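Local coordinates for protein glycerate dehydrogenase/glyoxylate reductase (Thermus thermophilus, PDB 2CUK) that probably reduces glyoxylate and hydroxypyruvate to their 2-hydroxyacids using NAD(P)H, at residues I89-P95 and E305-V311; A57-D61 and A83-I89; A70-V74 and R286-A290. All coordinates share one frame; numbering follows the deposited sequence.

Contact 1. Residues I89-P95 and E305-V311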
# COMPACT_ATOMS: atom_id res chain seq x y z
N ILE A 89 24.70 22.01 27.24
CA ILE A 89 24.39 21.91 25.82
C ILE A 89 22.90 21.66 25.66
O ILE A 89 22.33 20.82 26.36
CB ILE A 89 25.16 20.75 25.16
CG1 ILE A 89 26.66 20.96 25.34
CG2 ILE A 89 24.81 20.67 23.68
CD1 ILE A 89 27.52 19.79 24.87
N ARG A 90 22.25 22.40 24.76
CA ARG A 90 20.82 22.21 24.54
C ARG A 90 20.61 21.05 23.57
O ARG A 90 21.43 20.83 22.68
CB ARG A 90 20.17 23.48 23.98
CG ARG A 90 20.29 24.71 24.86
CD ARG A 90 19.83 24.43 26.29
NE ARG A 90 18.42 24.08 26.37
CZ ARG A 90 17.41 24.92 26.17
NH1 ARG A 90 17.65 26.19 25.87
NH2 ARG A 90 16.16 24.50 26.28
N VAL A 91 19.52 20.32 23.75
CA VAL A 91 19.21 19.20 22.86
C VAL A 91 17.77 19.32 22.41
O VAL A 91 16.86 19.47 23.23
CB VAL A 91 19.43 17.83 23.55
CG1 VAL A 91 19.07 16.70 22.60
CG2 VAL A 91 20.89 17.70 23.98
N THR A 92 17.56 19.27 21.10
CA THR A 92 16.22 19.36 20.53
C THR A 92 15.97 18.22 19.56
O THR A 92 16.90 17.50 19.18
CB THR A 92 16.03 20.69 19.77
OG1 THR A 92 16.96 20.76 18.67
CG2 THR A 92 16.27 21.88 20.70
N HIS A 93 14.72 18.06 19.15
CA HIS A 93 14.35 17.02 18.21
C HIS A 93 13.25 17.53 17.28
O HIS A 93 12.91 18.71 17.30
CB HIS A 93 13.89 15.75 18.94
CG HIS A 93 12.67 15.93 19.78
ND1 HIS A 93 11.79 14.89 20.04
CD2 HIS A 93 12.18 17.01 20.43
CE1 HIS A 93 10.81 15.33 20.81
NE2 HIS A 93 11.03 16.61 21.07
N THR A 94 12.69 16.64 16.46
CA THR A 94 11.66 17.04 15.51
C THR A 94 10.34 16.27 15.70
O THR A 94 9.96 15.46 14.86
CB THR A 94 12.15 16.82 14.06
OG1 THR A 94 12.36 15.42 13.83
CG2 THR A 94 13.47 17.57 13.84
N PRO A 95 9.63 16.54 16.81
CA PRO A 95 8.36 15.86 17.10
C PRO A 95 7.20 16.30 16.20
O PRO A 95 7.15 17.45 15.75
CB PRO A 95 8.11 16.22 18.56
CG PRO A 95 8.66 17.62 18.64
CD PRO A 95 9.97 17.49 17.88
N GLU A 305 14.83 30.56 23.26
CA GLU A 305 14.39 29.26 23.73
C GLU A 305 13.88 28.48 22.51
O GLU A 305 12.96 28.93 21.82
CB GLU A 305 13.27 29.42 24.76
CG GLU A 305 12.80 28.13 25.41
CD GLU A 305 13.94 27.35 26.06
OE1 GLU A 305 14.76 27.98 26.76
OE2 GLU A 305 13.99 26.12 25.88
N PRO A 306 14.47 27.31 22.24
CA PRO A 306 14.04 26.50 21.10
C PRO A 306 12.62 25.97 21.28
O PRO A 306 12.18 25.74 22.41
CB PRO A 306 15.08 25.38 21.07
CG PRO A 306 15.38 25.19 22.52
CD PRO A 306 15.50 26.61 23.03
N PRO A 307 11.89 25.77 20.18
CA PRO A 307 10.51 25.26 20.25
C PRO A 307 10.34 23.79 20.63
O PRO A 307 9.31 23.41 21.19
CB PRO A 307 9.96 25.56 18.86
CG PRO A 307 11.17 25.45 17.99
CD PRO A 307 12.22 26.17 18.80
N ASN A 308 11.34 22.95 20.35
CA ASN A 308 11.22 21.53 20.67
C ASN A 308 12.41 21.00 21.45
O ASN A 308 13.12 20.09 21.00
CB ASN A 308 11.05 20.72 19.38
CG ASN A 308 10.08 21.36 18.41
OD1 ASN A 308 10.49 21.91 17.39
ND2 ASN A 308 8.79 21.31 18.73
N PRO A 309 12.64 21.54 22.66
CA PRO A 309 13.77 21.08 23.47
C PRO A 309 13.55 19.74 24.17
O PRO A 309 12.42 19.39 24.52
CB PRO A 309 13.95 22.22 24.46
CG PRO A 309 12.52 22.62 24.73
CD PRO A 309 11.91 22.62 23.34
N VAL A 310 14.64 19.01 24.34
CA VAL A 310 14.64 17.72 25.02
C VAL A 310 15.32 17.98 26.35
O VAL A 310 14.96 17.40 27.38
CB VAL A 310 15.44 16.67 24.23
CG1 VAL A 310 15.50 15.37 25.01
CG2 VAL A 310 14.79 16.44 22.87
N VAL A 311 16.32 18.86 26.32
CA VAL A 311 17.06 19.25 27.52
C VAL A 311 17.36 20.75 27.44
O VAL A 311 17.53 21.25 26.30
CB VAL A 311 18.41 18.49 27.66
CG1 VAL A 311 18.19 17.00 27.49
CG2 VAL A 311 19.40 19.01 26.64
OXT VAL A 311 17.44 21.40 28.50
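V91 O is gripped by two consecutive N-H groups of the chain's end: V311 N at 3.2 Å and V310 N, whose bond is so short that its exact length is doubtful. In return V91 N gives a weak bond to V311 O. R90 answers the same carboxylate from its side chain: its NE reaches V311 O at 3.0 Å, in the carbonyl plane and on a lone pair. With two bends in its chain (chi2 -51°, chi3 -63°), the arginine curls so that R90 NH2 also makes a salt bridge to E305 OE2 at 2.7 Å, almost straight and on the syn lone pair. An arginine suits this place because one flat cation can bind both carboxylates at its edge, in a salt-bridge network with E305 and V311, while P306 CG lies over a face.

V310 and V311 both opposite V91 make a classic beta bulge. Through it the C-terminal tail runs antiparallel beside strand 90-92, the edge strand of the parallel sheet of the catalytic domain. The match continues at H93, whose N bonds to N308 O at 3.2 Å. That oxygen also lies at the edge of the imidazole, near CD2.

The H93 ring is sandwiched: V310 CG2 sits over one face in a CH-pi contact, 4.0 Å from the centroid, and P95 CD covers the opposite face. Outside the two segments, ND1 bonds to V74 O, which helps to fix the ring. Branched and ring-closed residues fill the rest. V311 CG2 presses tightly on V91 CB at 3.3 Å, and the methyl T92 CG2 meets P306 CB at 3.7 Å. N308 CB lies against P95 CD, also at 3.7 Å, while N308 N is held by N296 OD1 of helix 283-301.

Contact 2. Residues A57-D61 and A83-I89; sequences AEVMD and AARERGI
The guanidinium of R87 has the methyl A57 CB over one face, while D61 OD1 and, from its own segment, A83 O stand at its edge. D61 is gripped side-on: R87 NE, at 2.7 Å, and R87 NH2 both close on D61 OD1, with a weaker bond from NH2 to OD2. The two planes are turned 49° apart, so NE meets OD1 from above the carboxylate plane while NH2 comes in on its syn side. R87 NH1 bonds to A83 O at 2.8 Å, which helps to fix the group's rotation. A leucine in place of R87 would probably leave D61 without this salt bridge and A83 O without its side-chain donor.

Helix 81-85 ends in a Schellman motif: G88, with positive phi, is the C-prime residue, and G88 N bonds to R85 O while A84 O accepts R87 N and I89 N from opposite faces of its plane. Helices 57-62 and 81-85 belong to successive beta-alpha-beta crossovers, joining strands 46-48, 68-70 and 90-92 of the parallel sheet, and M60 fills the seam between the helices. The flexible thioether, bent at chi3 (-131°), lays M60 SD 3.7 Å from A84 CB and M60 CE 3.8 Å from A83 CB; small alanines let the helices come this close. Behind the sulfur, M60 CG rests on I89 CD1 at 3.9 Å, and M60 CB lies 3.7 Å from R87 CD.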
# COMPACT_ATOMS: atom_id res chain seq x y z
N ALA A 57 29.37 11.50 25.67
CA ALA A 57 30.19 12.47 26.38
C ALA A 57 31.49 12.78 25.65
O ALA A 57 31.90 13.94 25.57
CB ALA A 57 30.49 11.97 27.79
N GLU A 58 32.13 11.75 25.11
CA GLU A 58 33.38 11.94 24.39
C GLU A 58 33.22 12.95 23.26
O GLU A 58 34.00 13.89 23.14
CB GLU A 58 33.88 10.61 23.80
CG GLU A 58 35.32 10.67 23.31
CD GLU A 58 35.76 9.40 22.61
OE1 GLU A 58 35.28 8.31 22.99
OE2 GLU A 58 36.60 9.49 21.69
N VAL A 59 32.19 12.76 22.43
CA VAL A 59 31.94 13.67 21.32
C VAL A 59 31.71 15.09 21.83
O VAL A 59 32.21 16.06 21.25
CB VAL A 59 30.68 13.24 20.52
CG1 VAL A 59 30.45 14.20 19.36
CG2 VAL A 59 30.86 11.81 20.00
N MET A 60 30.97 15.20 22.93
CA MET A 60 30.67 16.49 23.52
C MET A 60 31.94 17.18 24.04
O MET A 60 32.15 18.37 23.79
CB MET A 60 29.65 16.33 24.65
CG MET A 60 28.24 16.06 24.15
SD MET A 60 27.05 15.78 25.47
CE MET A 60 26.25 14.28 24.89
N ASP A 61 32.78 16.43 24.74
CA ASP A 61 34.02 17.00 25.26
C ASP A 61 34.93 17.40 24.10
O ASP A 61 35.58 18.44 24.14
CB ASP A 61 34.75 15.98 26.15
CG ASP A 61 33.97 15.64 27.40
OD1 ASP A 61 33.49 16.57 28.08
OD2 ASP A 61 33.84 14.43 27.71
N ALA A 83 24.70 13.87 29.79
CA ALA A 83 26.05 14.34 29.52
C ALA A 83 25.97 15.74 28.94
O ALA A 83 26.78 16.61 29.27
CB ALA A 83 26.74 13.41 28.53
N ALA A 84 24.99 15.97 28.07
CA ALA A 84 24.80 17.27 27.46
C ALA A 84 24.35 18.29 28.51
O ALA A 84 24.85 19.41 28.55
CB ALA A 84 23.77 17.18 26.34
N ARG A 85 23.41 17.88 29.35
CA ARG A 85 22.89 18.74 30.40
C ARG A 85 24.04 19.22 31.29
O ARG A 85 24.17 20.41 31.55
CB ARG A 85 21.87 17.97 31.25
CG ARG A 85 21.19 18.82 32.32
CD ARG A 85 20.38 17.94 33.26
NE ARG A 85 19.47 17.06 32.53
CZ ARG A 85 18.42 17.48 31.83
NH1 ARG A 85 18.14 18.77 31.74
NH2 ARG A 85 17.65 16.60 31.20
N GLU A 86 24.85 18.27 31.73
CA GLU A 86 25.99 18.55 32.59
C GLU A 86 27.01 19.47 31.93
O GLU A 86 27.89 20.02 32.59
CB GLU A 86 26.67 17.23 32.99
CG GLU A 86 25.84 16.37 33.93
CD GLU A 86 26.27 14.91 33.94
OE1 GLU A 86 27.48 14.64 33.97
OE2 GLU A 86 25.38 14.04 33.93
N ARG A 87 26.89 19.64 30.62
CA ARG A 87 27.81 20.50 29.88
C ARG A 87 27.13 21.75 29.34
O ARG A 87 27.72 22.50 28.57
CB ARG A 87 28.43 19.72 28.73
CG ARG A 87 29.33 18.59 29.20
CD ARG A 87 29.82 17.74 28.04
NE ARG A 87 30.80 16.75 28.49
CZ ARG A 87 30.55 15.81 29.40
NH1 ARG A 87 29.35 15.72 29.95
NH2 ARG A 87 31.51 14.97 29.76
N GLY A 88 25.89 21.98 29.76
CA GLY A 88 25.16 23.15 29.32
C GLY A 88 24.86 23.18 27.84
O GLY A 88 24.77 24.25 27.23
N ILE A 89 24.70 22.01 27.24
CA ILE A 89 24.39 21.91 25.82
C ILE A 89 22.90 21.66 25.66
O ILE A 89 22.33 20.82 26.36
CB ILE A 89 25.16 20.75 25.16
CG1 ILE A 89 26.66 20.96 25.34
CG2 ILE A 89 24.81 20.67 23.68
CD1 ILE A 89 27.52 19.79 24.87

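Contact 3. Residues A70-V74 and R286-A290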
# COMPACT_ATOMS: atom_id res chain seq x y z
N ALA A 70 20.83 19.72 17.65
CA ALA A 70 19.50 19.71 17.05
C ALA A 70 19.35 18.42 16.27
O ALA A 70 19.76 18.32 15.11
CB ALA A 70 19.33 20.92 16.13
N CYS A 71 18.74 17.43 16.91
CA CYS A 71 18.54 16.12 16.31
C CYS A 71 17.63 16.10 15.10
O CYS A 71 16.56 16.70 15.09
CB CYS A 71 17.98 15.14 17.35
SG CYS A 71 19.11 14.81 18.70
N TYR A 72 18.07 15.38 14.07
CA TYR A 72 17.30 15.22 12.85
C TYR A 72 16.54 13.92 13.07
O TYR A 72 16.81 12.91 12.42
CB TYR A 72 18.23 15.11 11.63
CG TYR A 72 17.51 15.04 10.30
CD1 TYR A 72 16.83 16.14 9.79
CD2 TYR A 72 17.48 13.85 9.56
CE1 TYR A 72 16.14 16.07 8.58
CE2 TYR A 72 16.79 13.77 8.35
CZ TYR A 72 16.12 14.88 7.86
OH TYR A 72 15.42 14.79 6.68
N SER A 73 15.60 13.94 14.01
CA SER A 73 14.79 12.78 14.37
C SER A 73 13.90 13.12 15.57
O SER A 73 14.11 14.14 16.23
CB SER A 73 15.68 11.59 14.72
OG SER A 73 16.55 11.90 15.81
N VAL A 74 12.91 12.27 15.83
CA VAL A 74 12.03 12.47 16.97
C VAL A 74 12.64 11.77 18.18
O VAL A 74 12.61 12.28 19.30
CB VAL A 74 10.60 11.90 16.71
CG1 VAL A 74 10.67 10.43 16.32
CG2 VAL A 74 9.74 12.08 17.96
N ARG A 286 10.78 14.66 5.19
CA ARG A 286 12.22 14.78 5.43
C ARG A 286 12.72 16.23 5.29
O ARG A 286 13.65 16.64 5.99
CB ARG A 286 12.99 13.85 4.49
CG ARG A 286 12.86 12.35 4.84
CD ARG A 286 13.57 12.00 6.15
NE ARG A 286 13.32 10.61 6.58
CZ ARG A 286 13.83 9.53 5.99
NH1 ARG A 286 14.63 9.65 4.94
NH2 ARG A 286 13.53 8.32 6.46
N GLU A 287 12.10 17.01 4.40
CA GLU A 287 12.50 18.40 4.23
C GLU A 287 11.99 19.18 5.44
O GLU A 287 12.67 20.08 5.95
CB GLU A 287 11.90 18.98 2.94
CG GLU A 287 12.30 18.23 1.68
CD GLU A 287 11.80 18.89 0.40
OE1 GLU A 287 10.71 19.49 0.43
OE2 GLU A 287 12.49 18.79 -0.63
N ARG A 288 10.80 18.83 5.90
CA ARG A 288 10.19 19.47 7.05
C ARG A 288 11.03 19.19 8.30
O ARG A 288 11.22 20.08 9.13
CB ARG A 288 8.75 18.96 7.23
CG ARG A 288 8.02 19.50 8.46
CD ARG A 288 7.97 21.02 8.47
NE ARG A 288 7.31 21.52 9.67
CZ ARG A 288 7.40 22.77 10.12
NH1 ARG A 288 8.14 23.65 9.46
NH2 ARG A 288 6.77 23.12 11.23
N MET A 289 11.54 17.97 8.41
CA MET A 289 12.38 17.61 9.55
C MET A 289 13.61 18.50 9.57
O MET A 289 14.09 18.89 10.64
CB MET A 289 12.79 16.14 9.46
CG MET A 289 11.70 15.16 9.89
SD MET A 289 12.13 13.43 9.61
CE MET A 289 13.59 13.25 10.66
N ALA A 290 14.13 18.82 8.38
CA ALA A 290 15.31 19.67 8.26
C ALA A 290 14.99 21.09 8.73
O ALA A 290 15.78 21.70 9.44
CB ALA A 290 15.80 19.69 6.82
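R286 opens the helical side of a Met-aromatic contact in which Y72, the centre of an inverse gamma turn just after strand 68-70, reaches out to helix 283-301. Y72 OH donates to R286 O at 2.7 Å, approaching 27° out of the carbonyl plane. A290 N, one helical turn on, comes to the same oxygen from the opposite face, so a helix carbonyl takes a second donor without giving up its own bond. The aliphatic part of R286 flanks the hydroxyl, with CD 3.4 Å from Y72 OH. Its charged end turns elsewhere, to S280 OG and to P134 O of the second subunit, and that same proline packs on Y72; the contact therefore lies beside the dimer interface.

M289 covers one face of the Y72 ring. Its chain bends at chi3 (62°), carrying the methyl M289 CE over the middle of the Y72 ring in a CH-pi contact, 4.0 Å from the centroid and nearly on the normal. M289 SD stands farther off above the face, 5.0 Å from the Y72 centroid. A methionine suits the spot, since a slim, flexible, polarisable chain can follow a ring and still reach past it: M289 CE also lies 3.9 Å from S73 CA. S73 sends its own hydroxyl to G75 O. In relatives the loop after this strand lines the active-site cleft, and the same is likely here.

Y72 places its ring at the helix with CG anti to the backbone N (chi1 -176°). A290, small enough to admit the ring edge, finishes the series: its CB stands 4.0 Å from Y72 CE1.

How the contacts relate
From the N terminus, contact 2 opens first, at helix 57-62, and closes a short loop at 83-89, at the end of helix 81-85. Within that loop contact 3 opens at 70-74, so the two cross. Contact 1 starts where contact 2 finishes, sharing I89, and the two follow in series. The chain then leaves to build the NAD-binding domain and returns through helix 283-301, where contact 3 closes at 286-290; contact 1 closes last, at 305-311, and so crosses contact 3. Contact 2 is thus local to the catalytic domain's sheet and helices, whereas contacts 1 and 3 bind the returning helix and tail to it. T94 N bonds to S73 O between those two.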